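Local coordinates for uncharacterized protein (Sinorhizobium meliloti, PDB 4DNH) that is of unknown function but folds as a TIM barrel and probably belongs to the dihydrodipicolinate synthase family, at residues S312-K317 and A356-L361. Residues are numbered along the deposited sequence; the frame is centred on the assembly and turned at random.
Sequences SRHIFK and AELFRL
H314 reaches out from helix 308-315 and lays its imidazole against E357, L358 and L361 of helix 352-364. CG is anti to the backbone N (chi1 175°), and from there the imidazole meets helix 352-364. E357 covers one face: its CG sits 3.7 Å from the centroid of the H314 ring, a CH-pi contact displaced toward the CE1 rim, where E357 CG and H314 CE1 are 3.4 Å apart. The E357 chain then bends at chi2, and the carboxylate plane stands 71° from the imidazole, its OE1 turned to R360 NH1 in a salt bridge of 2.9 Å that uses the anti lone pair. H314 NE2 is hydrogen-bonded to the carbonyl O of H354, one turn before L358, and the H354 ring stacks on that of H314.

Both helices come after 273-276, the last strand of the eight-stranded parallel TIM barrel, and the contact pairs two helices of the C-terminal part of the chain.

Near the base of the imidazole, L361 crosses H314 at about a right angle and places CD1 3.5 Å from H314 CB. One residue on, I315 meets L358 obliquely through I315 CG1 and L358 CD1, 3.8 Å apart, a buried apolar pair. Helix 323-333 also packs on this pair, with Y323 touching I315 and F329 touching L358.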
loop_
_atom_site.group_PDB
_atom_site.type_symbol
_atom_site.label_atom_id
_atom_site.label_comp_id
_atom_site.label_asym_id
_atom_site.label_seq_id
_atom_site.Cartn_x
_atom_site.Cartn_y
_atom_site.Cartn_z
ATOM N N SER A 312 -6.650 -11.244 2.443
ATOM C CA SER A 312 -6.210 -10.246 1.497
ATOM C C SER A 312 -7.052 -10.180 0.199
ATOM O O SER A 312 -7.456 -9.106 -0.230
ATOM C CB SER A 312 -4.749 -10.489 1.145
ATOM O OG SER A 312 -4.225 -9.304 0.586
ATOM N N ARG A 313 -7.283 -11.320 -0.438
ATOM C CA ARG A 313 -8.077 -11.350 -1.650
ATOM C C ARG A 313 -9.467 -10.781 -1.410
ATOM O O ARG A 313 -10.045 -10.144 -2.290
ATOM C CB ARG A 313 -8.154 -12.767 -2.186
ATOM C CG ARG A 313 -6.793 -13.224 -2.676
ATOM C CD ARG A 313 -6.717 -14.703 -2.977
ATOM N NE ARG A 313 -5.432 -14.958 -3.614
ATOM C CZ ARG A 313 -5.024 -16.136 -4.068
ATOM N NH1 ARG A 313 -5.800 -17.210 -3.964
ATOM N NH2 ARG A 313 -3.830 -16.229 -4.625
ATOM N N HIS A 314 -9.983 -10.984 -0.201
ATOM C CA HIS A 314 -11.279 -10.445 0.178
ATOM C C HIS A 314 -11.228 -8.939 0.328
ATOM O O HIS A 314 -12.085 -8.224 -0.202
ATOM C CB HIS A 314 -11.792 -11.124 1.441
ATOM C CG HIS A 314 -13.087 -10.535 1.958
ATOM N ND1 HIS A 314 -14.295 -10.859 1.436
ATOM C CD2 HIS A 314 -13.331 -9.608 2.979
ATOM C CE1 HIS A 314 -15.262 -10.184 2.090
ATOM N NE2 HIS A 314 -14.673 -9.418 3.036
ATOM N N ILE A 315 -10.211 -8.452 1.037
ATOM C CA ILE A 315 -10.022 -7.025 1.245
ATOM C C ILE A 315 -9.857 -6.277 -0.076
ATOM O O ILE A 315 -10.385 -5.157 -0.230
ATOM C CB ILE A 315 -8.845 -6.731 2.188
ATOM C CG1 ILE A 315 -9.209 -7.169 3.619
ATOM C CG2 ILE A 315 -8.501 -5.241 2.161
ATOM C CD1 ILE A 315 -8.066 -7.088 4.624
ATOM N N PHE A 316 -9.165 -6.902 -1.031
ATOM C CA PHE A 316 -8.900 -6.268 -2.325
ATOM C C PHE A 316 -9.863 -6.672 -3.434
ATOM O O PHE A 316 -9.582 -6.447 -4.615
ATOM C CB PHE A 316 -7.472 -6.548 -2.779
ATOM C CG PHE A 316 -6.436 -5.769 -2.024
ATOM C CD1 PHE A 316 -6.124 -6.094 -0.706
ATOM C CD2 PHE A 316 -5.762 -4.724 -2.634
ATOM C CE1 PHE A 316 -5.160 -5.385 -0.010
ATOM C CE2 PHE A 316 -4.804 -4.006 -1.954
ATOM C CZ PHE A 316 -4.501 -4.336 -0.636
ATOM N N LYS A 317 -10.999 -7.254 -3.074
ATOM C CA LYS A 317 -11.906 -7.719 -4.109
ATOM C C LYS A 317 -12.606 -6.587 -4.859
ATOM O O LYS A 317 -12.715 -5.457 -4.353
ATOM C CB LYS A 317 -12.893 -8.752 -3.574
ATOM C CG LYS A 317 -14.158 -8.232 -2.955
ATOM C CD LYS A 317 -14.859 -9.439 -2.380
ATOM C CE LYS A 317 -16.341 -9.409 -2.657
ATOM N NZ LYS A 317 -16.906 -10.733 -2.292
ATOM N N ALA A 356 -18.162 -8.123 7.993
ATOM C CA ALA A 356 -18.306 -9.374 8.754
ATOM C C ALA A 356 -17.454 -10.489 8.162
ATOM O O ALA A 356 -16.797 -11.216 8.902
ATOM C CB ALA A 356 -19.767 -9.806 8.830
ATOM N N GLU A 357 -17.447 -10.632 6.836
ATOM C CA GLU A 357 -16.598 -11.660 6.223
ATOM C C GLU A 357 -15.121 -11.380 6.488
ATOM O O GLU A 357 -14.364 -12.285 6.878
ATOM C CB GLU A 357 -16.897 -11.852 4.726
ATOM C CG GLU A 357 -15.990 -12.866 4.017
ATOM C CD GLU A 357 -16.235 -14.335 4.406
ATOM O OE1 GLU A 357 -17.017 -14.596 5.356
ATOM O OE2 GLU A 357 -15.630 -15.244 3.759
ATOM N N LEU A 358 -14.729 -10.125 6.296
ATOM C CA LEU A 358 -13.418 -9.619 6.709
ATOM C C LEU A 358 -13.047 -10.046 8.144
ATOM O O LEU A 358 -11.958 -10.545 8.379
ATOM C CB LEU A 358 -13.376 -8.086 6.568
ATOM C CG LEU A 358 -12.006 -7.398 6.586
ATOM C CD1 LEU A 358 -12.051 -6.069 5.850
ATOM C CD2 LEU A 358 -11.527 -7.179 8.014
ATOM N N PHE A 359 -13.955 -9.859 9.090
ATOM C CA PHE A 359 -13.750 -10.324 10.465
ATOM C C PHE A 359 -13.469 -11.842 10.567
ATOM O O PHE A 359 -12.519 -12.239 11.250
ATOM C CB PHE A 359 -14.930 -9.856 11.336
ATOM C CG PHE A 359 -14.917 -10.356 12.759
ATOM C CD1 PHE A 359 -15.451 -11.609 13.082
ATOM C CD2 PHE A 359 -14.438 -9.549 13.788
ATOM C CE1 PHE A 359 -15.464 -12.056 14.399
ATOM C CE2 PHE A 359 -14.453 -9.985 15.113
ATOM C CZ PHE A 359 -14.965 -11.243 15.422
ATOM N N ARG A 360 -14.255 -12.687 9.891
ATOM C CA ARG A 360 -14.014 -14.158 9.926
ATOM C C ARG A 360 -12.674 -14.544 9.334
ATOM O O ARG A 360 -11.939 -15.343 9.907
ATOM C CB ARG A 360 -15.060 -14.940 9.149
ATOM C CG ARG A 360 -16.510 -14.696 9.504
ATOM C CD ARG A 360 -17.372 -15.580 8.618
ATOM N NE ARG A 360 -18.777 -15.330 8.852
ATOM C CZ ARG A 360 -19.493 -14.392 8.237
ATOM N NH1 ARG A 360 -18.943 -13.605 7.316
ATOM N NH2 ARG A 360 -20.774 -14.252 8.543
ATOM N N LEU A 361 -12.364 -13.999 8.162
ATOM C CA LEU A 361 -11.090 -14.300 7.517
ATOM C C LEU A 361 -9.917 -13.739 8.338
ATOM O O LEU A 361 -8.869 -14.384 8.438
ATOM C CB LEU A 361 -11.072 -13.801 6.073
ATOM C CG LEU A 361 -12.109 -14.415 5.109
ATOM C CD1 LEU A 361 -12.197 -13.599 3.836
ATOM C CD2 LEU A 361 -11.823 -15.877 4.779
#